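Local structure of Myo-inositol dehydrogenase (Corynebacterium glutamicum, 3EUW) at residues Asn124-Pro129 with Phe307-Ile312; Asn135-Asn140 with Gly248-Asp253; Ile176-Met181 with Ile225-Ser230; Tyr237-Glu242 with Glu280-Ala285. The protein probably catalyses the NAD-dependent oxidation of myo-inositol, as a tetrameric oxidoreductase of the Gfo/Idh/MocA family with a Rossmann fold joined to a beta-sheet domain. All coordinates share one frame; numbering follows the deposited sequence.

Contact 1: residues Asn124-Pro129 with Phe307-Ile312; sequences NRRFDP and FEDGVI
Asp309 OD1 takes a hydrogen bond donated by water 1 at 2.9 Å, and forms a salt bridge with Arg183 of helix 169-185 and a longer one with Arg126 across the contact. The pair joins the loop that leaves the last strand of the Rossmann-type sheet, 119-121, to the first turn of helix 307-326. Arg126 NH2 stands 4.0 Å from Asp309 OD1, and the water shortens the path: it accepts from Arg126 NH2 at 3.0 Å while giving its own proton to the carboxylate. This water lies at the guanidinium edge, in its plane, whereas the carboxylate is met obliquely, the two planar groups being turned 47° apart. Arg126 has a chain extended from CG to NE, which carries the guanidinium across the gap between backbones whose nearest CA atoms, Arg126 and Asp309, are 11.9 Å apart. The stronger partner of Arg126 NH2 is Asp180 of helix 169-185, so two arginines and two aspartates share charge here, an arrangement that would probably keep both carboxylates ionised. At the other end of the loop, Asp128 is the N-cap of helix 129-139 and its OD2 accepts from the backbone N of Phe131. Immediately before it, the 3-10 turn 124-127 is closed by Phe127 N bonding to Asn124 O at 2.9 Å.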
loop_
_atom_site.group_PDB
_atom_site.type_symbol
_atom_site.label_atom_id
_atom_site.label_comp_id
_atom_site.label_asym_id
_atom_site.label_seq_id
_atom_site.Cartn_x
_atom_site.Cartn_y
_atom_site.Cartn_z
ATOM N N ASN A 124 7.515 -23.618 -12.554
ATOM C CA ASN A 124 6.195 -23.152 -12.179
ATOM C C ASN A 124 6.007 -21.657 -12.015
ATOM O O ASN A 124 4.888 -21.158 -12.174
ATOM C CB ASN A 124 5.748 -23.858 -10.893
ATOM C CG ASN A 124 6.666 -23.567 -9.719
ATOM O OD1 ASN A 124 7.795 -24.061 -9.661
ATOM N ND2 ASN A 124 6.191 -22.747 -8.786
ATOM N N ARG A 125 7.075 -20.933 -11.703
ATOM C CA ARG A 125 6.925 -19.495 -11.504
ATOM C C ARG A 125 6.455 -18.756 -12.755
ATOM O O ARG A 125 5.820 -17.710 -12.645
ATOM C CB ARG A 125 8.218 -18.881 -10.946
ATOM C CG ARG A 125 8.598 -19.430 -9.566
ATOM C CD ARG A 125 9.933 -18.884 -9.076
ATOM N NE ARG A 125 10.414 -19.608 -7.909
ATOM C CZ ARG A 125 11.455 -19.245 -7.161
ATOM N NH1 ARG A 125 12.147 -18.149 -7.446
ATOM N NH2 ARG A 125 11.811 -19.991 -6.124
ATOM N N ARG A 126 6.738 -19.290 -13.937
ATOM C CA ARG A 126 6.272 -18.630 -15.159
ATOM C C ARG A 126 4.750 -18.640 -15.195
ATOM O O ARG A 126 4.132 -17.796 -15.841
ATOM C CB ARG A 126 6.756 -19.363 -16.416
ATOM C CG ARG A 126 8.252 -19.449 -16.591
ATOM C CD ARG A 126 8.565 -19.752 -18.042
ATOM N NE ARG A 126 9.995 -19.851 -18.291
ATOM C CZ ARG A 126 10.546 -19.820 -19.500
ATOM N NH1 ARG A 126 9.781 -19.696 -20.582
ATOM N NH2 ARG A 126 11.860 -19.877 -19.626
ATOM N N PHE A 127 4.154 -19.596 -14.485
ATOM C CA PHE A 127 2.705 -19.745 -14.480
ATOM C C PHE A 127 2.000 -18.996 -13.367
ATOM O O PHE A 127 0.786 -19.105 -13.201
ATOM C CB PHE A 127 2.356 -21.238 -14.474
ATOM C CG PHE A 127 2.911 -21.979 -15.663
ATOM C CD1 PHE A 127 2.205 -22.024 -16.868
ATOM C CD2 PHE A 127 4.178 -22.553 -15.607
ATOM C CE1 PHE A 127 2.758 -22.625 -17.996
ATOM C CE2 PHE A 127 4.743 -23.157 -16.731
ATOM C CZ PHE A 127 4.035 -23.193 -17.927
ATOM N N ASP A 128 2.765 -18.223 -12.606
ATOM C CA ASP A 128 2.184 -17.412 -11.545
ATOM C C ASP A 128 1.387 -16.292 -12.218
ATOM O O ASP A 128 1.914 -15.596 -13.088
ATOM C CB ASP A 128 3.272 -16.781 -10.682
ATOM C CG ASP A 128 2.693 -15.882 -9.604
ATOM O OD1 ASP A 128 1.901 -16.395 -8.789
ATOM O OD2 ASP A 128 3.022 -14.678 -9.576
ATOM N N PRO A 129 0.115 -16.102 -11.829
ATOM C CA PRO A 129 -0.679 -15.037 -12.461
ATOM C C PRO A 129 0.031 -13.679 -12.502
ATOM O O PRO A 129 0.118 -13.057 -13.566
ATOM C CB PRO A 129 -1.969 -15.009 -11.625
ATOM C CG PRO A 129 -2.129 -16.452 -11.222
ATOM C CD PRO A 129 -0.696 -16.883 -10.876
ATOM N N PHE A 307 12.682 -28.561 -22.840
ATOM C CA PHE A 307 13.905 -29.226 -22.432
ATOM C C PHE A 307 15.072 -28.244 -22.462
ATOM O O PHE A 307 15.861 -28.166 -21.522
ATOM C CB PHE A 307 14.190 -30.395 -23.381
ATOM C CG PHE A 307 15.343 -31.256 -22.960
ATOM C CD1 PHE A 307 15.144 -32.344 -22.118
ATOM C CD2 PHE A 307 16.633 -30.987 -23.418
ATOM C CE1 PHE A 307 16.213 -33.160 -21.737
ATOM C CE2 PHE A 307 17.708 -31.793 -23.042
ATOM C CZ PHE A 307 17.499 -32.882 -22.200
ATOM N N GLU A 308 15.163 -27.491 -23.551
ATOM C CA GLU A 308 16.231 -26.518 -23.748
ATOM C C GLU A 308 16.282 -25.469 -22.636
ATOM O O GLU A 308 17.359 -25.047 -22.237
ATOM C CB GLU A 308 16.067 -25.833 -25.109
ATOM C CG GLU A 308 17.351 -25.294 -25.685
ATOM C CD GLU A 308 18.436 -26.354 -25.753
ATOM O OE1 GLU A 308 18.169 -27.469 -26.258
ATOM O OE2 GLU A 308 19.563 -26.068 -25.304
ATOM N N ASP A 309 15.125 -25.043 -22.144
ATOM C CA ASP A 309 15.108 -24.060 -21.067
ATOM C C ASP A 309 15.742 -24.675 -19.828
ATOM O O ASP A 309 16.337 -23.973 -19.013
ATOM C CB ASP A 309 13.678 -23.618 -20.748
ATOM C CG ASP A 309 13.022 -22.881 -21.903
ATOM O OD1 ASP A 309 13.653 -21.961 -22.474
ATOM O OD2 ASP A 309 11.867 -23.215 -22.232
ATOM N N GLY A 310 15.613 -25.993 -19.698
ATOM C CA GLY A 310 16.193 -26.688 -18.563
ATOM C C GLY A 310 17.706 -26.770 -18.679
ATOM O O GLY A 310 18.428 -26.683 -17.688
ATOM N N VAL A 311 18.186 -26.926 -19.907
ATOM C CA VAL A 311 19.615 -27.016 -20.153
ATOM C C VAL A 311 20.298 -25.673 -19.897
ATOM O O VAL A 311 21.291 -25.597 -19.175
ATOM C CB VAL A 311 19.896 -27.440 -21.617
ATOM C CG1 VAL A 311 21.389 -27.522 -21.860
ATOM C CG2 VAL A 311 19.226 -28.783 -21.906
ATOM N N ILE A 312 19.746 -24.621 -20.492
ATOM C CA ILE A 312 20.299 -23.282 -20.365
ATOM C C ILE A 312 20.220 -22.741 -18.935
ATOM O O ILE A 312 21.109 -22.017 -18.486
ATOM C CB ILE A 312 19.594 -22.314 -21.336
ATOM C CG1 ILE A 312 19.742 -22.836 -22.772
ATOM C CG2 ILE A 312 20.204 -20.927 -21.229
ATOM C CD1 ILE A 312 18.941 -22.060 -23.810
HETATM O O HOH W 1 12.125 -19.441 -22.546
#

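Contact 2: residues Asn135-Asn140 with Gly248-Asp253; sequences NARVAN and GMLAAD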
loop_
_atom_site.group_PDB
_atom_site.type_symbol
_atom_site.label_atom_id
_atom_site.label_comp_id
_atom_site.label_asym_id
_atom_site.label_seq_id
_atom_site.Cartn_x
_atom_site.Cartn_y
_atom_site.Cartn_z
ATOM N N ASN A 135 4.969 -10.458 -17.557
ATOM C CA ASN A 135 5.677 -10.881 -18.762
ATOM C C ASN A 135 4.896 -10.531 -20.035
ATOM O O ASN A 135 5.454 -9.979 -20.985
ATOM C CB ASN A 135 5.959 -12.381 -18.711
ATOM C CG ASN A 135 6.781 -12.852 -19.893
ATOM O OD1 ASN A 135 6.243 -13.086 -20.975
ATOM N ND2 ASN A 135 8.094 -12.970 -19.702
ATOM N N ALA A 136 3.604 -10.844 -20.033
ATOM C CA ALA A 136 2.718 -10.574 -21.164
ATOM C C ALA A 136 2.515 -9.081 -21.406
ATOM O O ALA A 136 2.448 -8.624 -22.549
ATOM C CB ALA A 136 1.362 -11.239 -20.931
ATOM N N ARG A 137 2.403 -8.318 -20.324
ATOM C CA ARG A 137 2.190 -6.886 -20.466
ATOM C C ARG A 137 3.470 -6.224 -20.962
ATOM O O ARG A 137 3.417 -5.282 -21.746
ATOM C CB ARG A 137 1.700 -6.295 -19.141
ATOM C CG ARG A 137 0.333 -6.852 -18.732
ATOM C CD ARG A 137 -0.100 -6.403 -17.338
ATOM N NE ARG A 137 -0.290 -4.959 -17.251
ATOM C CZ ARG A 137 -0.649 -4.316 -16.146
ATOM N NH1 ARG A 137 -0.861 -4.986 -15.020
ATOM N NH2 ARG A 137 -0.794 -2.999 -16.165
ATOM N N VAL A 138 4.620 -6.730 -20.524
ATOM C CA VAL A 138 5.884 -6.178 -20.990
ATOM C C VAL A 138 6.000 -6.469 -22.491
ATOM O O VAL A 138 6.353 -5.588 -23.278
ATOM C CB VAL A 138 7.099 -6.802 -20.244
ATOM C CG1 VAL A 138 8.397 -6.477 -20.992
ATOM C CG2 VAL A 138 7.180 -6.243 -18.808
ATOM N N ALA A 139 5.680 -7.703 -22.876
ATOM C CA ALA A 139 5.743 -8.123 -24.279
ATOM C C ALA A 139 4.798 -7.299 -25.133
ATOM O O ALA A 139 5.049 -7.101 -26.320
ATOM C CB ALA A 139 5.391 -9.599 -24.411
ATOM N N ASN A 140 3.715 -6.822 -24.526
ATOM C CA ASN A 140 2.737 -6.012 -25.240
ATOM C C ASN A 140 3.140 -4.531 -25.271
ATOM O O ASN A 140 2.326 -3.662 -25.586
ATOM C CB ASN A 140 1.347 -6.177 -24.604
ATOM C CG ASN A 140 0.243 -5.530 -25.432
ATOM O OD1 ASN A 140 0.172 -5.721 -26.646
ATOM N ND2 ASN A 140 -0.628 -4.768 -24.775
ATOM N N GLY A 248 8.024 2.953 -18.261
ATOM C CA GLY A 248 7.390 2.632 -16.997
ATOM C C GLY A 248 7.947 1.403 -16.317
ATOM O O GLY A 248 8.914 0.801 -16.786
HETATM N N MSE A 249 7.342 1.040 -15.193
HETATM C CA MSE A 249 7.762 -0.137 -14.458
HETATM C C MSE A 249 6.562 -0.949 -14.034
HETATM O O MSE A 249 5.500 -0.407 -13.749
HETATM C CB MSE A 249 8.549 0.239 -13.194
HETATM C CG MSE A 249 8.512 -0.854 -12.087
HETATM SE SE MSE A 249 9.579 -0.324 -10.586
HETATM C CE MSE A 249 8.452 1.051 -9.762
ATOM N N LEU A 250 6.756 -2.258 -13.993
ATOM C CA LEU A 250 5.734 -3.197 -13.569
ATOM C C LEU A 250 6.400 -4.012 -12.482
ATOM O O LEU A 250 7.468 -4.573 -12.692
ATOM C CB LEU A 250 5.319 -4.105 -14.729
ATOM C CG LEU A 250 4.443 -3.433 -15.790
ATOM C CD1 LEU A 250 4.268 -4.348 -16.978
ATOM C CD2 LEU A 250 3.077 -3.084 -15.184
ATOM N N ALA A 251 5.791 -4.061 -11.308
ATOM C CA ALA A 251 6.373 -4.824 -10.224
ATOM C C ALA A 251 5.286 -5.653 -9.560
ATOM O O ALA A 251 4.117 -5.264 -9.572
ATOM C CB ALA A 251 7.029 -3.883 -9.206
ATOM N N ALA A 252 5.682 -6.795 -9.005
ATOM C CA ALA A 252 4.769 -7.689 -8.322
ATOM C C ALA A 252 5.125 -7.751 -6.845
ATOM O O ALA A 252 6.278 -7.967 -6.485
ATOM C CB ALA A 252 4.828 -9.095 -8.932
ATOM N N ASP A 253 4.119 -7.546 -5.999
ATOM C CA ASP A 253 4.298 -7.587 -4.557
ATOM C C ASP A 253 4.200 -9.029 -4.111
ATOM O O ASP A 253 3.897 -9.927 -4.906
ATOM C CB ASP A 253 3.189 -6.806 -3.831
ATOM C CG ASP A 253 3.244 -5.311 -4.078
ATOM O OD1 ASP A 253 4.335 -4.713 -3.951
ATOM O OD2 ASP A 253 2.176 -4.726 -4.382
#
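Leu250 meets Arg137 and Val138 with its two methyl branches, CD1 serving both residues and CD2 only the arginine. The apolar part of the contact centres on CD1, which sits 3.9 Å from Val138 CG2 and the same 3.9 Å from Arg137 CB. Val138 and Leu250 lie alongside each other, pointing opposite ways, while Arg137 crosses the leucine at about a right angle. Ile143 touches both Val138 and Leu250, and Ile134, one turn earlier on the helix, also packs on Leu250.

The second kind of interaction is a methyl lying on a flat charged group. The Arg137 chain bends at chi3 (64°), which folds the guanidinium back so that Leu250 CD2 rests 4.0 Å above its plane, over the centre. The N-H groups point outward in the plane, and NH2 makes a salt bridge with Glu142.

Strand 248-252 is an edge strand of the mixed sheet within this chain, and it pairs antiparallel with a strand of the second subunit, whose Val260 packs on Arg137. Helix 129-139 thus packs on one face of the sheet near its edge strand, where the sheet continues into the second subunit, in the C-terminal domain of a Gfo/Idh/MocA tetramer.

Contact 3: residues Ile176-Met181 with Ile225-Ser230; sequences IHDLDM and INIVNS
Ile227 places CG1 anti to its carbonyl carbon (chi1 -57°) and runs on extended through chi2, which sends CD1 out toward the helix while CG2, anti to the backbone N, flanks the same aspartate. Both methyls press on Asp178 from the strand side: CG2 is 3.6 Å from Asp178 CB, and CD1 approaches the backbone, 3.6 Å from Asp178 O. The aspartate therefore packs on the isoleucine mainly through its methylene, and the two side chains meet at an oblique angle. Leu179 adds to the apolar side from one residue along. Its CB points away from the strand, yet CD2 turns back to touch Ile227 CD1 at 3.9 Å, with the side chains at about a right angle. Leu179 also packs on Leu316 of helix 307-326 and Leu217 of strand 212-219.

The carboxylate end is polar and buried. Asp178 OD1 is hydrogen-bonded to Ser153 OG on strand 146-154, and Arg125 stands further off as a weak, long ion pair. Asp178 OD2 faces the Asn229 side chain, which comes from the opposite direction, the carboxylate and amide planes 44° apart.

Segment axes lie 9.5 Å apart and run almost antiparallel, at 160°, so helix and strand are nearly aligned. Strand 224-230 turns its other face toward the third subunit, where Val228 packs on Gln148 of that chain. A helix layered lengthwise on the strand fits the largely open-faced beta sheet, helices on one face and subunit contacts on the other, of the Gfo/Idh/MocA C-terminal domain.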
loop_
_atom_site.group_PDB
_atom_site.type_symbol
_atom_site.label_atom_id
_atom_site.label_comp_id
_atom_site.label_asym_id
_atom_site.label_seq_id
_atom_site.Cartn_x
_atom_site.Cartn_y
_atom_site.Cartn_z
ATOM N N ILE A 176 18.564 -20.994 -9.815
ATOM C CA ILE A 176 18.131 -21.560 -11.088
ATOM C C ILE A 176 16.703 -21.123 -11.448
ATOM O O ILE A 176 16.416 -20.844 -12.612
ATOM C CB ILE A 176 18.245 -23.120 -11.087
ATOM C CG1 ILE A 176 18.181 -23.658 -12.521
ATOM C CG2 ILE A 176 17.136 -23.737 -10.267
ATOM C CD1 ILE A 176 18.518 -25.142 -12.633
ATOM N N HIS A 177 15.805 -21.059 -10.468
ATOM C CA HIS A 177 14.445 -20.619 -10.770
ATOM C C HIS A 177 14.448 -19.153 -11.248
ATOM O O HIS A 177 13.722 -18.782 -12.175
ATOM C CB HIS A 177 13.526 -20.759 -9.551
ATOM C CG HIS A 177 12.922 -22.122 -9.391
ATOM N ND1 HIS A 177 13.342 -23.021 -8.432
ATOM C CD2 HIS A 177 11.894 -22.720 -10.039
ATOM C CE1 HIS A 177 12.596 -24.109 -8.493
ATOM N NE2 HIS A 177 11.710 -23.952 -9.459
ATOM N N ASP A 178 15.262 -18.322 -10.613
ATOM C CA ASP A 178 15.350 -16.917 -10.987
ATOM C C ASP A 178 16.041 -16.749 -12.341
ATOM O O ASP A 178 15.751 -15.822 -13.089
ATOM C CB ASP A 178 16.131 -16.139 -9.927
ATOM C CG ASP A 178 15.506 -16.242 -8.549
ATOM O OD1 ASP A 178 14.319 -15.896 -8.395
ATOM O OD2 ASP A 178 16.210 -16.661 -7.612
ATOM N N LEU A 179 16.978 -17.636 -12.640
ATOM C CA LEU A 179 17.687 -17.582 -13.907
ATOM C C LEU A 179 16.727 -17.910 -15.043
ATOM O O LEU A 179 16.822 -17.343 -16.132
ATOM C CB LEU A 179 18.855 -18.564 -13.899
ATOM C CG LEU A 179 19.953 -18.119 -12.928
ATOM C CD1 LEU A 179 20.946 -19.250 -12.742
ATOM C CD2 LEU A 179 20.648 -16.839 -13.470
ATOM N N ASP A 180 15.795 -18.822 -14.791
ATOM C CA ASP A 180 14.829 -19.173 -15.818
ATOM C C ASP A 180 13.828 -18.033 -15.989
ATOM O O ASP A 180 13.430 -17.708 -17.109
ATOM C CB ASP A 180 14.065 -20.453 -15.470
ATOM C CG ASP A 180 12.981 -20.766 -16.493
ATOM O OD1 ASP A 180 13.338 -21.202 -17.606
ATOM O OD2 ASP A 180 11.781 -20.557 -16.199
HETATM N N MSE A 181 13.416 -17.436 -14.879
HETATM C CA MSE A 181 12.462 -16.332 -14.927
HETATM C C MSE A 181 13.103 -15.224 -15.764
HETATM O O MSE A 181 12.450 -14.557 -16.569
HETATM C CB MSE A 181 12.165 -15.849 -13.509
HETATM C CG MSE A 181 11.383 -14.549 -13.423
HETATM SE SE MSE A 181 9.587 -14.906 -14.060
HETATM C CE MSE A 181 8.938 -16.253 -12.815
ATOM N N ILE A 225 19.778 -7.845 -15.913
ATOM C CA ILE A 225 18.918 -8.623 -15.041
ATOM C C ILE A 225 19.682 -8.769 -13.724
ATOM O O ILE A 225 20.802 -9.284 -13.697
ATOM C CB ILE A 225 18.625 -10.017 -15.621
ATOM C CG1 ILE A 225 17.880 -9.901 -16.960
ATOM C CG2 ILE A 225 17.766 -10.794 -14.650
ATOM C CD1 ILE A 225 18.762 -9.585 -18.130
ATOM N N ASN A 226 19.076 -8.312 -12.636
ATOM C CA ASN A 226 19.721 -8.352 -11.325
ATOM C C ASN A 226 18.928 -9.236 -10.357
ATOM O O ASN A 226 17.766 -8.970 -10.044
ATOM C CB ASN A 226 19.850 -6.918 -10.805
ATOM C CG ASN A 226 20.629 -6.825 -9.514
ATOM O OD1 ASN A 226 21.780 -7.243 -9.429
ATOM N ND2 ASN A 226 19.997 -6.267 -8.499
ATOM N N ILE A 227 19.570 -10.302 -9.891
ATOM C CA ILE A 227 18.939 -11.250 -8.992
ATOM C C ILE A 227 19.555 -11.252 -7.601
ATOM O O ILE A 227 20.779 -11.351 -7.455
ATOM C CB ILE A 227 19.037 -12.685 -9.568
ATOM C CG1 ILE A 227 18.396 -12.727 -10.959
ATOM C CG2 ILE A 227 18.350 -13.677 -8.640
ATOM C CD1 ILE A 227 18.620 -14.045 -11.699
ATOM N N VAL A 228 18.694 -11.138 -6.589
ATOM C CA VAL A 228 19.104 -11.143 -5.189
ATOM C C VAL A 228 18.502 -12.356 -4.458
ATOM O O VAL A 228 17.282 -12.549 -4.441
ATOM C CB VAL A 228 18.667 -9.840 -4.460
ATOM C CG1 VAL A 228 19.106 -9.890 -2.991
ATOM C CG2 VAL A 228 19.277 -8.602 -5.155
ATOM N N ASN A 229 19.366 -13.175 -3.869
ATOM C CA ASN A 229 18.925 -14.364 -3.144
ATOM C C ASN A 229 19.448 -14.384 -1.704
ATOM O O ASN A 229 20.515 -13.823 -1.401
ATOM C CB ASN A 229 19.445 -15.641 -3.811
ATOM C CG ASN A 229 18.716 -16.003 -5.092
ATOM O OD1 ASN A 229 17.629 -15.494 -5.415
ATOM N ND2 ASN A 229 19.317 -16.924 -5.828
ATOM N N SER A 230 18.689 -15.025 -0.822
ATOM C CA SER A 230 19.101 -15.221 0.562
ATOM C C SER A 230 18.471 -16.511 1.010
ATOM O O SER A 230 17.362 -16.826 0.600
ATOM C CB SER A 230 18.640 -14.123 1.501
ATOM O OG SER A 230 19.009 -14.503 2.814
#

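Contact 4: residues Tyr237-Glu242 with Glu280-Ala285; sequences YDQRLE and ERYDAA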
loop_
_atom_site.group_PDB
_atom_site.type_symbol
_atom_site.label_atom_id
_atom_site.label_comp_id
_atom_site.label_asym_id
_atom_site.label_seq_id
_atom_site.Cartn_x
_atom_site.Cartn_y
_atom_site.Cartn_z
ATOM N N TYR A 237 8.249 -16.175 2.562
ATOM C CA TYR A 237 8.878 -16.540 1.294
ATOM C C TYR A 237 8.855 -15.340 0.333
ATOM O O TYR A 237 7.913 -15.158 -0.436
ATOM C CB TYR A 237 8.117 -17.735 0.713
ATOM C CG TYR A 237 8.706 -18.380 -0.523
ATOM C CD1 TYR A 237 10.087 -18.446 -0.718
ATOM C CD2 TYR A 237 7.880 -19.005 -1.457
ATOM C CE1 TYR A 237 10.630 -19.126 -1.807
ATOM C CE2 TYR A 237 8.414 -19.688 -2.552
ATOM C CZ TYR A 237 9.786 -19.745 -2.718
ATOM O OH TYR A 237 10.312 -20.427 -3.785
ATOM N N ASP A 238 9.914 -14.538 0.391
ATOM C CA ASP A 238 10.042 -13.314 -0.407
ATOM C C ASP A 238 10.220 -13.605 -1.893
ATOM O O ASP A 238 11.239 -14.148 -2.305
ATOM C CB ASP A 238 11.222 -12.493 0.128
ATOM C CG ASP A 238 11.159 -11.028 -0.275
ATOM O OD1 ASP A 238 10.281 -10.659 -1.084
ATOM O OD2 ASP A 238 12.000 -10.248 0.219
ATOM N N GLN A 239 9.227 -13.241 -2.697
ATOM C CA GLN A 239 9.284 -13.490 -4.134
ATOM C C GLN A 239 8.832 -12.261 -4.900
ATOM O O GLN A 239 7.704 -12.218 -5.391
ATOM C CB GLN A 239 8.366 -14.662 -4.507
ATOM C CG GLN A 239 8.704 -15.996 -3.847
ATOM C CD GLN A 239 9.924 -16.664 -4.456
ATOM O OE1 GLN A 239 11.043 -16.514 -3.963
ATOM N NE2 GLN A 239 9.714 -17.396 -5.545
ATOM N N ARG A 240 9.703 -11.267 -5.001
ATOM C CA ARG A 240 9.366 -10.045 -5.699
ATOM C C ARG A 240 10.059 -9.960 -7.046
ATOM O O ARG A 240 11.132 -10.541 -7.254
ATOM C CB ARG A 240 9.731 -8.831 -4.839
ATOM C CG ARG A 240 8.801 -8.612 -3.651
ATOM C CD ARG A 240 9.303 -7.466 -2.776
ATOM N NE ARG A 240 10.462 -7.862 -1.985
ATOM C CZ ARG A 240 11.492 -7.067 -1.697
ATOM N NH1 ARG A 240 11.519 -5.821 -2.156
ATOM N NH2 ARG A 240 12.481 -7.506 -0.920
ATOM N N LEU A 241 9.432 -9.238 -7.962
ATOM C CA LEU A 241 9.982 -9.066 -9.287
ATOM C C LEU A 241 9.604 -7.687 -9.798
ATOM O O LEU A 241 8.462 -7.249 -9.654
ATOM C CB LEU A 241 9.454 -10.146 -10.234
ATOM C CG LEU A 241 10.023 -10.106 -11.655
ATOM C CD1 LEU A 241 9.945 -11.489 -12.280
ATOM C CD2 LEU A 241 9.275 -9.086 -12.489
ATOM N N GLU A 242 10.571 -7.018 -10.404
ATOM C CA GLU A 242 10.359 -5.688 -10.933
ATOM C C GLU A 242 10.924 -5.600 -12.350
ATOM O O GLU A 242 12.079 -5.954 -12.583
ATOM C CB GLU A 242 11.065 -4.681 -10.018
ATOM C CG GLU A 242 11.002 -3.241 -10.463
ATOM C CD GLU A 242 11.884 -2.327 -9.612
ATOM O OE1 GLU A 242 11.945 -2.510 -8.376
ATOM O OE2 GLU A 242 12.513 -1.418 -10.175
ATOM N N GLU A 280 2.040 -22.943 -1.077
ATOM C CA GLU A 280 0.948 -21.999 -0.882
ATOM C C GLU A 280 1.074 -20.784 -1.797
ATOM O O GLU A 280 0.095 -20.339 -2.402
ATOM C CB GLU A 280 0.912 -21.504 0.563
ATOM C CG GLU A 280 0.694 -22.558 1.621
ATOM C CD GLU A 280 0.544 -21.931 3.001
ATOM O OE1 GLU A 280 1.491 -21.238 3.450
ATOM O OE2 GLU A 280 -0.521 -22.120 3.632
ATOM N N ARG A 281 2.277 -20.231 -1.874
ATOM C CA ARG A 281 2.510 -19.062 -2.706
ATOM C C ARG A 281 2.194 -19.376 -4.157
ATOM O O ARG A 281 1.596 -18.569 -4.856
ATOM C CB ARG A 281 3.968 -18.602 -2.591
ATOM C CG ARG A 281 4.340 -17.502 -3.582
ATOM C CD ARG A 281 3.457 -16.259 -3.417
ATOM N NE ARG A 281 3.734 -15.276 -4.453
ATOM C CZ ARG A 281 3.376 -15.401 -5.728
ATOM N NH1 ARG A 281 2.708 -16.473 -6.144
ATOM N NH2 ARG A 281 3.694 -14.458 -6.597
ATOM N N TYR A 282 2.574 -20.570 -4.597
ATOM C CA TYR A 282 2.363 -20.956 -5.977
ATOM C C TYR A 282 1.213 -21.913 -6.260
ATOM O O TYR A 282 1.241 -22.654 -7.241
ATOM C CB TYR A 282 3.680 -21.498 -6.546
ATOM C CG TYR A 282 4.708 -20.398 -6.664
ATOM C CD1 TYR A 282 4.436 -19.254 -7.414
ATOM C CD2 TYR A 282 5.927 -20.468 -5.984
ATOM C CE1 TYR A 282 5.340 -18.203 -7.483
ATOM C CE2 TYR A 282 6.847 -19.421 -6.045
ATOM C CZ TYR A 282 6.546 -18.293 -6.795
ATOM O OH TYR A 282 7.443 -17.256 -6.849
ATOM N N ASP A 283 0.185 -21.867 -5.421
ATOM C CA ASP A 283 -0.962 -22.741 -5.610
ATOM C C ASP A 283 -1.503 -22.580 -7.028
ATOM O O ASP A 283 -1.576 -23.545 -7.786
ATOM C CB ASP A 283 -2.059 -22.425 -4.592
ATOM C CG ASP A 283 -3.219 -23.398 -4.673
ATOM O OD1 ASP A 283 -3.453 -24.139 -3.693
ATOM O OD2 ASP A 283 -3.888 -23.432 -5.724
ATOM N N ALA A 284 -1.870 -21.358 -7.393
ATOM C CA ALA A 284 -2.401 -21.105 -8.729
ATOM C C ALA A 284 -1.416 -21.501 -9.829
ATOM O O ALA A 284 -1.809 -22.074 -10.849
ATOM C CB ALA A 284 -2.783 -19.628 -8.874
ATOM N N ALA A 285 -0.137 -21.200 -9.623
ATOM C CA ALA A 285 0.884 -21.520 -10.620
ATOM C C ALA A 285 0.954 -23.010 -10.952
ATOM O O ALA A 285 1.046 -23.384 -12.124
ATOM C CB ALA A 285 2.254 -21.034 -10.146
HETATM O O HOH W 2 5.000 -12.403 -5.112
#
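Tyr237 leads into strand 238-245, and across from it the backbone of 280-285 breaks at Tyr282, which leaves helical phi/psi after helix 278-281 and is also the N-cap residue of helix 283-299. The CA atoms of Tyr237 and Arg281 come closest, at 7.9 Å, so side chains fill the space between the strand and this helix junction.

The two tyrosines cross at about a right angle, Tyr237 CE2 meeting Tyr282 CE2 at 3.8 Å. Arg281 CB reaches the Tyr237 ring at its edge, near the ring plane, while Gln239 CD lies over one face of the same ring. Arg281 anchors the Tyr282 ring from its own side: the chain bends at chi2 (58°) and lays CG 3.8 Å above the centre of that ring. The Gln239 amide comes to the edge of the Tyr282 ring in its plane, with the amide turned 79° against it.

Water 2 links the strand backbone to the Arg281 side chain, donating to Gln239 O at 2.7 Å and accepting from Arg281 NH2 at 2.9 Å, in the plane of the guanidinium. Arg281 NH1 makes a salt bridge with Asp128, at the head of helix 129-139. Along the strand, Arg240 grips Asp238 side-on, its NE bonding Asp238 OD1 at 2.9 Å, almost straight at 172°, and NH2 bonding Asp238 OD2 at 3.0 Å.

A buried arginine thus has its charge matched by Asp128 and NH2 hydrogen-bonded through water to a strand carbonyl, which probably fixes the guanidinium's rotation between strand 238-245 and the start of helix 129-139.

From the N terminus the chain first builds the Rossmann-type sheet, and the loop after its last strand opens contact 1, whose partner at 307-312 comes so late that the other three contacts all nest inside its loop. Contact 2 opens next, on helix 129-139, and closes at 248-253. Contact 3 lies wholly within that loop, whereas contact 4 crosses contact 2, starting at 237-242 and closing at 280-285. Contacts 2, 3 and 4 share one mixed sheet, with strands 238-245 and 248-252 side by side in it. Contact 1 ties into this layer through Arg126 to Asp180 of contact 3 and Asp128 to Arg281 of contact 4.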